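Beta-cardiotoxin OH-27 (Ophiophagus hannah, PDB 3PLC) acts as a three-finger cardiotoxin of king cobra venom, probably slowing the heart through beta-adrenergic receptors. Local coordinates at residues K21-M25 with T58-N62; R1-N5 with Y12-P16. The contacts are given in a common frame with arbitrary orientation. Residue numbers count along the deposited sequence, not the author numbering.

Contact 1 (K21-M25 with T58-N62); sequences KCVKM and TNKCN
In the disulfide-rich core of the three-finger toxin fold, the C-terminal segment 58-62 lies against the central strand of the three-stranded sheet. Residues 21-25 are fully extended, whereas 58-62 is irregular and opens with a type II beta turn from Thr-58 to Cys-61. Lys-60 holds the turn's left-handed position (phi/psi 49/25°). The nearest CA atoms across the two segments, those of Lys-24 and Asn-62, are 5.4 Å apart. Packing centres on Cys-22 (chi1 m), which points toward the C-terminal segment: its CB lies 3.8 Å from SG of Cys-61 (chi1 p) and 3.5 Å from CG of Asn-62. Each sulfur has its disulfide partner outside the two segments, Cys-3 for Cys-22 and Cys-56 for Cys-61. The polar contacts gather at Asn-62 (chi1 p), buried against the strand. Asn-62 ND2 donates to Val-23 O at 3.2 Å (164°) and probably also hydrogen-bonds to Leu-4 O. Lys-24 (chi1 and chi2 t, chi3 -106°) runs alongside Asn-62, and its NZ donates to Asn-62 O at 2.7 Å.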
loop_
_atom_site.group_PDB
_atom_site.type_symbol
_atom_site.label_atom_id
_atom_site.label_comp_id
_atom_site.label_asym_id
_atom_site.label_seq_id
_atom_site.Cartn_x
_atom_site.Cartn_y
_atom_site.Cartn_z
ATOM N N LYS A 21 -6.073 3.718 2.780
ATOM C CA LYS A 21 -4.685 4.025 2.430
ATOM C C LYS A 21 -3.956 2.891 1.690
ATOM O O LYS A 21 -4.385 1.739 1.693
ATOM C CB LYS A 21 -3.916 4.439 3.692
ATOM C CG LYS A 21 -4.114 5.904 4.050
ATOM C CD LYS A 21 -3.797 6.233 5.490
ATOM C CE LYS A 21 -4.660 7.437 5.912
ATOM N NZ LYS A 21 -4.019 8.326 6.918
ATOM N N CYS A 22 -2.853 3.242 1.029
ATOM C CA CYS A 22 -2.151 2.303 0.173
ATOM C C CYS A 22 -0.734 2.327 0.663
ATOM O O CYS A 22 -0.268 3.336 1.151
ATOM C CB CYS A 22 -2.193 2.730 -1.303
ATOM S SG CYS A 22 -3.832 2.895 -2.000
ATOM N N VAL A 23 -0.033 1.215 0.495
ATOM C CA VAL A 23 1.292 1.095 1.070
ATOM C C VAL A 23 2.150 0.322 0.097
ATOM O O VAL A 23 1.659 -0.534 -0.625
ATOM C CB VAL A 23 1.225 0.438 2.503
ATOM C CG1 VAL A 23 0.579 -0.960 2.475
ATOM C CG2 VAL A 23 2.607 0.453 3.200
ATOM N N LYS A 24 3.421 0.684 0.039
ATOM C CA LYS A 24 4.455 0.009 -0.734
ATOM C C LYS A 24 5.470 -0.232 0.320
ATOM O O LYS A 24 5.889 0.694 1.019
ATOM C CB LYS A 24 5.078 0.956 -1.776
ATOM C CG LYS A 24 5.865 0.298 -2.928
ATOM C CD LYS A 24 6.563 1.355 -3.838
ATOM C CE LYS A 24 5.840 1.516 -5.231
ATOM N NZ LYS A 24 5.753 2.903 -5.944
ATOM N N MET A 25 5.859 -1.486 0.453
ATOM C CA MET A 25 6.806 -1.890 1.468
ATOM C C MET A 25 8.000 -2.492 0.719
ATOM O O MET A 25 7.821 -3.264 -0.231
ATOM C CB MET A 25 6.132 -2.901 2.418
ATOM C CG MET A 25 5.620 -2.287 3.733
ATOM S SD MET A 25 4.352 -3.255 4.579
ATOM C CE MET A 25 4.045 -2.239 5.994
ATOM N N THR A 58 -4.342 8.222 -1.806
ATOM C CA THR A 58 -5.110 8.391 -3.054
ATOM C C THR A 58 -4.949 7.148 -3.924
ATOM O O THR A 58 -3.940 6.448 -3.819
ATOM C CB THR A 58 -4.618 9.611 -3.870
ATOM O OG1 THR A 58 -3.246 9.406 -4.247
ATOM C CG2 THR A 58 -4.758 10.931 -3.079
ATOM N N ASN A 59 -5.935 6.892 -4.786
ATOM C CA ASN A 59 -5.964 5.721 -5.666
ATOM C C ASN A 59 -4.677 5.450 -6.413
ATOM O O ASN A 59 -4.065 6.361 -6.973
ATOM C CB ASN A 59 -7.123 5.822 -6.657
ATOM C CG ASN A 59 -8.491 5.686 -5.982
ATOM O OD1 ASN A 59 -8.598 5.397 -4.778
ATOM N ND2 ASN A 59 -9.544 5.900 -6.760
ATOM N N LYS A 60 -4.279 4.179 -6.393
ATOM C CA LYS A 60 -3.080 3.664 -7.056
ATOM C C LYS A 60 -1.785 4.455 -6.800
ATOM O O LYS A 60 -0.842 4.374 -7.596
ATOM C CB LYS A 60 -3.326 3.456 -8.552
ATOM C CG LYS A 60 -4.641 2.734 -8.957
ATOM C CD LYS A 60 -4.797 2.772 -10.504
ATOM C CE LYS A 60 -6.144 2.202 -11.016
ATOM N NZ LYS A 60 -6.740 2.989 -12.180
ATOM N N CYS A 61 -1.722 5.167 -5.672
ATOM C CA CYS A 61 -0.571 6.030 -5.321
ATOM C C CYS A 61 0.695 5.283 -4.881
ATOM O O CYS A 61 1.789 5.874 -4.846
ATOM C CB CYS A 61 -0.965 6.996 -4.195
ATOM S SG CYS A 61 -1.452 6.168 -2.621
ATOM N N ASN A 62 0.550 4.008 -4.510
ATOM C CA ASN A 62 1.682 3.237 -3.986
ATOM C C ASN A 62 2.600 2.665 -5.078
ATOM O O ASN A 62 3.055 3.272 -6.069
ATOM C CB ASN A 62 1.198 2.097 -3.037
ATOM C CG ASN A 62 0.034 1.290 -3.629
ATOM O OD1 ASN A 62 -0.631 1.775 -4.514
ATOM N ND2 ASN A 62 -0.215 0.075 -3.136
#

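Contact 2 (R1-N5 with Y12-P16)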
loop_
_atom_site.group_PDB
_atom_site.type_symbol
_atom_site.label_atom_id
_atom_site.label_comp_id
_atom_site.label_asym_id
_atom_site.label_seq_id
_atom_site.Cartn_x
_atom_site.Cartn_y
_atom_site.Cartn_z
ATOM N N ARG A 1 -9.138 3.779 -1.399
ATOM C CA ARG A 1 -10.224 2.971 -2.048
ATOM C C ARG A 1 -9.615 1.900 -2.954
ATOM O O ARG A 1 -9.819 0.705 -2.724
ATOM C CB ARG A 1 -11.215 3.854 -2.835
ATOM C CG ARG A 1 -11.422 5.289 -2.285
ATOM C CD ARG A 1 -12.300 6.139 -3.196
ATOM N NE ARG A 1 -11.682 7.440 -3.460
ATOM C CZ ARG A 1 -11.895 8.551 -2.759
ATOM N NH1 ARG A 1 -12.739 8.563 -1.729
ATOM N NH2 ARG A 1 -11.254 9.662 -3.095
ATOM N N LYS A 2 -8.877 2.325 -3.977
ATOM C CA LYS A 2 -8.140 1.387 -4.849
ATOM C C LYS A 2 -6.632 1.467 -4.588
ATOM O O LYS A 2 -6.090 2.556 -4.393
ATOM C CB LYS A 2 -8.430 1.672 -6.321
ATOM C CG LYS A 2 -9.875 1.361 -6.813
ATOM C CD LYS A 2 -10.073 1.925 -8.219
ATOM C CE LYS A 2 -11.520 1.787 -8.760
ATOM N NZ LYS A 2 -11.630 2.226 -10.204
ATOM N N CYS A 3 -5.945 0.329 -4.580
ATOM C CA CYS A 3 -4.496 0.335 -4.328
ATOM C C CYS A 3 -3.775 -0.665 -5.187
ATOM O O CYS A 3 -4.349 -1.708 -5.486
ATOM C CB CYS A 3 -4.164 -0.022 -2.877
ATOM S SG CYS A 3 -4.718 1.120 -1.612
ATOM N N LEU A 4 -2.517 -0.366 -5.552
ATOM C CA LEU A 4 -1.663 -1.371 -6.216
ATOM C C LEU A 4 -1.413 -2.543 -5.241
ATOM O O LEU A 4 -1.234 -2.349 -4.022
ATOM C CB LEU A 4 -0.348 -0.779 -6.783
ATOM C CG LEU A 4 -0.458 0.232 -7.969
ATOM C CD1 LEU A 4 0.885 0.394 -8.643
ATOM C CD2 LEU A 4 -1.417 -0.210 -9.012
ATOM N N ASN A 5 -1.353 -3.739 -5.815
ATOM C CA ASN A 5 -1.657 -4.966 -5.135
ATOM C C ASN A 5 -0.541 -6.010 -5.152
ATOM O O ASN A 5 -0.575 -6.980 -4.380
ATOM C CB ASN A 5 -2.856 -5.603 -5.856
ATOM C CG ASN A 5 -3.566 -6.545 -4.971
ATOM O OD1 ASN A 5 -3.168 -6.677 -3.819
ATOM N ND2 ASN A 5 -4.605 -7.196 -5.448
ATOM N N TYR A 12 -4.355 -3.950 -9.290
ATOM C CA TYR A 12 -4.928 -3.365 -8.077
ATOM C C TYR A 12 -6.087 -4.188 -7.522
ATOM O O TYR A 12 -6.605 -5.065 -8.207
ATOM C CB TYR A 12 -5.389 -1.930 -8.360
ATOM C CG TYR A 12 -6.600 -1.852 -9.260
ATOM C CD1 TYR A 12 -7.890 -1.976 -8.735
ATOM C CD2 TYR A 12 -6.461 -1.657 -10.646
ATOM C CE1 TYR A 12 -9.001 -1.923 -9.548
ATOM C CE2 TYR A 12 -7.583 -1.608 -11.477
ATOM C CZ TYR A 12 -8.843 -1.742 -10.918
ATOM O OH TYR A 12 -9.958 -1.683 -11.711
ATOM N N THR A 13 -6.477 -3.907 -6.277
ATOM C CA THR A 13 -7.783 -4.319 -5.748
ATOM C C THR A 13 -8.460 -3.084 -5.191
ATOM O O THR A 13 -7.799 -2.045 -4.932
ATOM C CB THR A 13 -7.723 -5.313 -4.543
ATOM O OG1 THR A 13 -6.373 -5.490 -4.108
ATOM C CG2 THR A 13 -8.355 -6.682 -4.875
ATOM N N THR A 14 -9.776 -3.208 -5.012
ATOM C CA THR A 14 -10.530 -2.300 -4.160
ATOM C C THR A 14 -10.407 -2.803 -2.722
ATOM O O THR A 14 -10.439 -4.012 -2.459
ATOM C CB THR A 14 -11.990 -2.217 -4.585
ATOM O OG1 THR A 14 -12.071 -2.359 -6.007
ATOM C CG2 THR A 14 -12.570 -0.884 -4.184
ATOM N N CYS A 15 -10.238 -1.863 -1.801
ATOM C CA CYS A 15 -9.971 -2.183 -0.407
ATOM C C CYS A 15 -11.248 -2.497 0.368
ATOM O O CYS A 15 -12.331 -2.046 -0.018
ATOM C CB CYS A 15 -9.269 -1.004 0.249
ATOM S SG CYS A 15 -7.950 -0.335 -0.747
ATOM N N PRO A 16 -11.122 -3.293 1.449
ATOM C CA PRO A 16 -12.176 -3.363 2.458
ATOM C C PRO A 16 -12.522 -1.963 2.939
ATOM O O PRO A 16 -11.625 -1.136 3.133
ATOM C CB PRO A 16 -11.516 -4.144 3.616
ATOM C CG PRO A 16 -10.402 -4.868 3.037
ATOM C CD PRO A 16 -10.133 -4.370 1.626
#
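The first finger of the toxin begins and ends here, as strand 2-4 pairs antiparallel with strand 12-14 at the base of a beta hairpin. The short strand axes approach to 4.8 Å, at 154° between their directions. Tyr-12 faces Leu-4 in a non-hydrogen-bonded pair with CA atoms 4.3 Å apart. Tyr-12 CB lies 4.4 Å from Leu-4 CD2 and 3.1 Å from Cys-3 O, while chi1 near +60° brings the ring back beside the Lys-2 side chain, where Tyr-12 CE1 lies 4.2 Å from Lys-2 CD. Thr-13 forms the hydrogen-bonded pair with Cys-3: Cys-3 N donates to Thr-13 O at 3.0 Å, and Thr-13 N to Cys-3 O at 3.2 Å. Lys-2 CA adds a CA-H...O contact to the same Thr-13 O at 3.4 Å. Thr-14 returns to a non-hydrogen-bonded pair, with Lys-2, and its side chain leaves the sheet on the same face as that of Lys-2. Beyond the strand, Cys-15 N donates to Arg-1 O at 2.8 Å, although the position of this oxygen is less certain. Cys-15 SG also packs 3.6 Å from Cys-3 SG without bonding to it, for each sulfur has its own disulfide partner: Cys-40 for Cys-15 and Cys-22 for Cys-3. These bonds tie the hairpin to the three-stranded sheet, to strand 37-41 through Cys-40 and to strand 21-25 through Cys-22, while Leu-4 packs on Arg-38 of strand 37-41.

In the fold
Strand 12-14 of contact 2 is followed in the chain by strand 21-25 of contact 1, and the centres of the two contacts lie 8 Å apart. The covalent tie between them is the disulfide from Cys-3 to Cys-22, 2.0 Å between the SG atoms; around it Cys-22 SG packs 3.3 Å from Lys-2 O, and Lys-21 O 3.4 Å from Cys-3 SG. The probable hydrogen bond from Asn-62 ND2 to Leu-4 O measures 2.8 Å, and Asn-59 OD1 accepts another from Lys-2 N. Through these bonds the base of the first finger is held both to the three-stranded sheet and to residues 58-62. The contacts contribute cysteines to three of the four disulfides, one of them joining the two contacts.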